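Local coordinates for enterotoxin type A (Staphylococcus aureus, PDB 1I4G), which acts as a superantigen, binding MHC class II molecules and T-cell receptors to activate T cells, and causes staphylococcal food poisoning, at residues His44-Gln49 against Asp72-Val77; Lys147-Val152 against Asn216-Ser221. The protein carries 1 engineered substitution. All coordinates share one frame; numbering follows the deposited sequence.

Interaction 1: residues His44-Gln49 against Asp72-Val77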
# COMPACT_ATOMS: atom_id res chain seq x y z
N HIS A 44 0.23 22.69 3.11
CA HIS A 44 -1.15 23.15 3.00
C HIS A 44 -1.36 23.41 1.49
O HIS A 44 -2.41 23.89 1.07
CB HIS A 44 -1.45 24.39 3.88
CG HIS A 44 -0.53 25.54 3.65
ND1 HIS A 44 0.58 25.76 4.45
CD2 HIS A 44 -0.52 26.52 2.71
CE1 HIS A 44 1.23 26.82 4.00
NE2 HIS A 44 0.59 27.30 2.95
N ASP A 45 -0.34 23.12 0.69
CA ASP A 45 -0.48 23.28 -0.76
C ASP A 45 -1.44 22.26 -1.35
O ASP A 45 -1.52 21.14 -0.90
CB ASP A 45 0.87 23.19 -1.46
CG ASP A 45 1.36 24.53 -1.95
OD1 ASP A 45 0.63 25.08 -2.81
OD2 ASP A 45 2.44 25.02 -1.48
N GLN A 46 -2.17 22.62 -2.38
CA GLN A 46 -3.08 21.67 -2.96
C GLN A 46 -3.11 21.81 -4.45
O GLN A 46 -2.68 22.83 -4.99
CB GLN A 46 -4.47 21.99 -2.48
CG GLN A 46 -4.78 21.55 -1.11
CD GLN A 46 -6.28 21.50 -0.92
OE1 GLN A 46 -6.89 22.45 -0.44
NE2 GLN A 46 -6.89 20.40 -1.34
N PHE A 47 -3.53 20.77 -5.15
CA PHE A 47 -3.70 20.89 -6.58
C PHE A 47 -5.23 20.90 -6.73
O PHE A 47 -5.81 21.96 -6.84
CB PHE A 47 -3.04 19.74 -7.35
CG PHE A 47 -3.17 19.89 -8.83
CD1 PHE A 47 -2.51 20.91 -9.47
CD2 PHE A 47 -4.02 19.08 -9.58
CE1 PHE A 47 -2.70 21.15 -10.82
CE2 PHE A 47 -4.21 19.31 -10.93
CZ PHE A 47 -3.55 20.34 -11.55
N LEU A 48 -5.87 19.74 -6.78
CA LEU A 48 -7.32 19.65 -6.86
C LEU A 48 -7.70 19.58 -5.40
O LEU A 48 -6.84 19.27 -4.56
CB LEU A 48 -7.72 18.37 -7.57
CG LEU A 48 -7.29 18.22 -9.04
CD1 LEU A 48 -7.89 16.95 -9.69
CD2 LEU A 48 -7.77 19.44 -9.79
N GLN A 49 -8.97 19.80 -5.06
CA GLN A 49 -9.33 19.80 -3.65
C GLN A 49 -9.31 18.52 -2.82
O GLN A 49 -9.46 18.57 -1.60
CB GLN A 49 -10.58 20.62 -3.36
CG GLN A 49 -11.79 20.34 -4.21
CD GLN A 49 -12.88 21.39 -4.00
OE1 GLN A 49 -14.06 21.14 -4.28
NE2 GLN A 49 -12.49 22.58 -3.53
N ASP A 72 -9.65 10.44 -0.79
CA ASP A 72 -11.03 10.21 -1.19
C ASP A 72 -11.88 11.46 -1.32
O ASP A 72 -12.80 11.48 -2.13
CB ASP A 72 -11.75 9.28 -0.23
CG ASP A 72 -11.98 7.91 -0.80
OD1 ASP A 72 -12.56 7.07 -0.08
OD2 ASP A 72 -11.55 7.66 -1.94
N SER A 73 -11.61 12.49 -0.52
CA SER A 73 -12.41 13.73 -0.59
C SER A 73 -11.73 14.91 0.04
O SER A 73 -10.65 14.78 0.58
CB SER A 73 -13.76 13.52 0.09
OG SER A 73 -13.60 13.15 1.45
N LYS A 74 -12.37 16.08 -0.06
CA LYS A 74 -11.88 17.32 0.54
C LYS A 74 -11.90 17.16 2.10
O LYS A 74 -11.03 17.71 2.82
CB LYS A 74 -12.77 18.51 0.07
CG LYS A 74 -12.72 19.80 0.94
CD LYS A 74 -11.64 20.80 0.54
CE LYS A 74 -10.32 20.56 1.25
NZ LYS A 74 -9.76 21.83 1.83
N ASP A 75 -12.84 16.35 2.61
CA ASP A 75 -12.99 16.12 4.05
C ASP A 75 -11.77 15.45 4.66
O ASP A 75 -11.36 15.79 5.77
CB ASP A 75 -14.22 15.24 4.35
CG ASP A 75 -15.53 15.98 4.17
OD1 ASP A 75 -15.51 17.21 3.91
OD2 ASP A 75 -16.59 15.30 4.28
N ILE A 76 -11.22 14.48 3.93
CA ILE A 76 -10.02 13.78 4.39
C ILE A 76 -8.80 14.71 4.30
O ILE A 76 -7.99 14.77 5.21
CB ILE A 76 -9.81 12.44 3.62
CG1 ILE A 76 -11.08 11.58 3.73
CG2 ILE A 76 -8.58 11.69 4.16
CD1 ILE A 76 -10.94 10.17 3.16
N VAL A 77 -8.71 15.50 3.22
CA VAL A 77 -7.61 16.44 3.03
C VAL A 77 -7.54 17.39 4.23
O VAL A 77 -6.45 17.69 4.77
CB VAL A 77 -7.80 17.30 1.80
CG1 VAL A 77 -6.70 18.34 1.76
CG2 VAL A 77 -7.71 16.44 0.57

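Interaction 2: residues Lys147-Val152 against Asn216-Ser221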
# COMPACT_ATOMS: atom_id res chain seq x y z
N LYS A 147 4.23 2.92 13.97
CA LYS A 147 3.03 3.75 14.15
C LYS A 147 1.99 3.09 14.99
O LYS A 147 1.89 1.86 14.95
CB LYS A 147 2.40 4.08 12.80
CG LYS A 147 3.37 4.80 11.87
CD LYS A 147 2.73 5.19 10.57
CE LYS A 147 3.67 6.06 9.73
NZ LYS A 147 4.88 5.31 9.27
N LYS A 148 1.26 3.89 15.80
CA LYS A 148 0.16 3.36 16.61
C LYS A 148 -1.00 3.22 15.60
O LYS A 148 -1.71 2.20 15.58
CB LYS A 148 -0.27 4.33 17.73
CG LYS A 148 0.73 4.59 18.79
CD LYS A 148 0.14 5.45 19.91
CE LYS A 148 1.15 5.54 21.08
NZ LYS A 148 0.63 6.32 22.25
N ASN A 149 -1.26 4.29 14.86
CA ASN A 149 -2.28 4.28 13.81
C ASN A 149 -1.48 4.17 12.54
O ASN A 149 -0.64 5.02 12.29
CB ASN A 149 -3.09 5.55 13.84
CG ASN A 149 -4.07 5.54 14.96
OD1 ASN A 149 -4.97 4.68 14.99
ND2 ASN A 149 -3.90 6.45 15.91
N VAL A 150 -1.67 3.08 11.80
CA VAL A 150 -0.91 2.82 10.59
C VAL A 150 -1.86 2.67 9.41
O VAL A 150 -2.98 2.18 9.58
CB VAL A 150 -0.03 1.53 10.79
CG1 VAL A 150 -0.88 0.32 11.10
CG2 VAL A 150 0.78 1.28 9.61
N THR A 151 -1.48 3.19 8.24
CA THR A 151 -2.32 2.98 7.08
C THR A 151 -2.26 1.47 6.72
O THR A 151 -1.26 0.76 6.96
CB THR A 151 -1.88 3.82 5.81
OG1 THR A 151 -0.52 3.53 5.46
CG2 THR A 151 -2.07 5.32 6.02
N VAL A 152 -3.36 0.97 6.18
CA VAL A 152 -3.41 -0.42 5.73
C VAL A 152 -2.35 -0.52 4.61
O VAL A 152 -1.71 -1.53 4.48
CB VAL A 152 -4.81 -0.76 5.16
CG1 VAL A 152 -4.80 -2.14 4.46
CG2 VAL A 152 -5.81 -0.81 6.28
N ASN A 216 -7.23 6.13 2.34
CA ASN A 216 -6.29 6.35 3.46
C ASN A 216 -6.72 5.53 4.71
O ASN A 216 -6.52 5.97 5.85
CB ASN A 216 -6.22 7.86 3.78
CG ASN A 216 -4.85 8.31 4.30
OD1 ASN A 216 -3.84 8.17 3.63
ND2 ASN A 216 -4.83 8.89 5.46
N LYS A 217 -7.31 4.36 4.50
CA LYS A 217 -7.74 3.56 5.64
C LYS A 217 -6.57 3.41 6.64
O LYS A 217 -5.42 3.08 6.26
CB LYS A 217 -8.25 2.19 5.16
CG LYS A 217 -8.87 1.33 6.26
CD LYS A 217 -10.04 2.01 6.93
CE LYS A 217 -10.82 1.10 7.90
NZ LYS A 217 -12.22 0.87 7.39
N THR A 218 -6.85 3.74 7.90
CA THR A 218 -5.88 3.65 9.00
C THR A 218 -6.41 2.68 10.05
O THR A 218 -7.62 2.56 10.22
CB THR A 218 -5.64 5.00 9.65
OG1 THR A 218 -4.95 5.85 8.74
CG2 THR A 218 -4.79 4.83 10.88
N ILE A 219 -5.52 1.91 10.69
CA ILE A 219 -5.96 0.96 11.71
C ILE A 219 -4.98 0.97 12.86
O ILE A 219 -3.80 1.31 12.69
CB ILE A 219 -6.08 -0.49 11.17
CG1 ILE A 219 -4.73 -0.95 10.61
CG2 ILE A 219 -7.20 -0.59 10.11
CD1 ILE A 219 -4.72 -2.40 10.24
N ASN A 220 -5.49 0.62 14.04
CA ASN A 220 -4.66 0.57 15.22
C ASN A 220 -3.77 -0.66 15.11
O ASN A 220 -4.29 -1.78 14.98
CB ASN A 220 -5.54 0.49 16.47
CG ASN A 220 -4.81 0.94 17.72
OD1 ASN A 220 -4.07 0.18 18.34
ND2 ASN A 220 -4.94 2.22 18.05
N SER A 221 -2.46 -0.47 15.14
CA SER A 221 -1.52 -1.59 15.04
C SER A 221 -1.37 -2.42 16.34
O SER A 221 -0.96 -3.59 16.31
CB SER A 221 -0.15 -1.10 14.60
OG SER A 221 0.40 -0.28 15.62

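Interaction 1: residues His44-Gln49 against Asp72-Val77
Lys-74 and Val-77, one turn apart on a helix, close over the backbone carbonyl of Gln-49 and the amide end of Gln-46, and no hydrogen bond crosses between the two segments. The lysine chain shows how a long side chain can pack by its methylenes while its charge is spent on another residue. Its CB starts 3.7 Å from Gln-49 O, and the CA below it adds a CA-H...O contact to the same oxygen. With CG set anti to the backbone N (chi1 160°) and the chain bent at each later torsion, the lysine curls around that carbonyl: CD packs 4.0 Å from Gln-49 CB, and CE returns to within 3.6 Å of Gln-49 O. At the tip, NZ stands 3.7 Å from Gln-46 OE1, too far to count as a bond. The ammonium group instead makes a salt bridge with Asp-78, and OE1 is hydrogen-bonded to Lys-81.

Gln-46 crosses Lys-74 at about a right angle. Its NE2 gives a weak hydrogen bond to Gln-49 O within the loop and also bonds Thr-51 O, and the same NE2 lies 3.7 Å from Val-77 CG1. The other valine methyl, CG2, reaches 3.5 Å from Gln-49 O, so methyl and methylene groups border an oxygen that also receives the weak bond from the Gln-46 amide.

Ser-73 is the N-cap of helix 74-80, which follows strand 66-70 in the OB-fold domain. The contact sets the first turn of that helix against the loop joining strand 41-42 to strand 51-54, the antiparallel neighbour of strand 66-70.

Interaction 2: residues Lys147-Val152 against Asn216-Ser221
Val-150 and Ile-219 form the hydrogen-bonded pair at the middle of a short antiparallel ladder, with Asn-149 facing Asn-220 and Thr-151 facing Thr-218 as non-hydrogen-bonded pairs. The strand directions make an angle of 142°, a marked departure from strict antiparallel. Val-150 N reaches Ile-219 O at 2.9 Å, and Ile-219 N returns to Val-150 O at 2.8 Å. The pattern runs on past both strand ends, from Ser-221 N to Lys-148 O and from Val-152 N to Lys-217 O, while CA-H...O contacts fill the intervals.

A side chain adds a further rung. Ser-221 OG, placed between its own backbone N and carbonyl carbon (chi1 67°), donates to Lys-147 O over 2.7 Å, lying in the plane of that carbonyl. Ser-221 thus grips two successive carbonyls, one through its amide and one through its hydroxyl.

On the face bearing the asparagines and threonines, Thr-218 CG2 presses within 3.5 Å of Asn-149 CB, the two chains crossing at about a right angle. The amides of Asn-149 and Asn-220 are turned 89° apart, and OD1 of the former stays 3.9 Å from ND2 of the latter without bonding. The reverse face carries Val-150 and Ile-219, whose CG1 atoms meet at 4.1 Å. Beyond the strand end, Val-152 CG2 touches Ile-219 CG2 and rests 3.7 Å from Lys-217 CG, on the aliphatic part of the lysine.

Thr-151 N-caps helix 152-167, its OG1 bonded to Glu-154 N, so the ladder leads directly into the long helix of the beta-grasp domain. Thr-151 and Thr-218 pack on Thr-112 of strand 104-113, placing the ladder where this domain meets the OB-fold domain; Ser-221 packs on strand 118-131, and Val-152 meets Tyr-196 of strand 194-197.

Read from the N terminus, interaction 1 comes first, closing a loop of 22 residues that holds strands 51-54 and 66-70 of the OB-fold domain. Interaction 2 opens only after this loop is complete, and its 63 intervening residues carry the rest of helix 152-167, helix 206-209 and strands 181-187 and 194-197 of the beta-grasp domain. The two closures stand in series, neither nested nor crossed. Their centres are 20 Å apart and they do not touch, yet they share a neighbour: Phe-71 is packed by Val-77 from interaction 1 and Asn-216 from interaction 2. Asn-216 also bonds Val-111 on strand 104-113, tying interaction 2 back to the first domain.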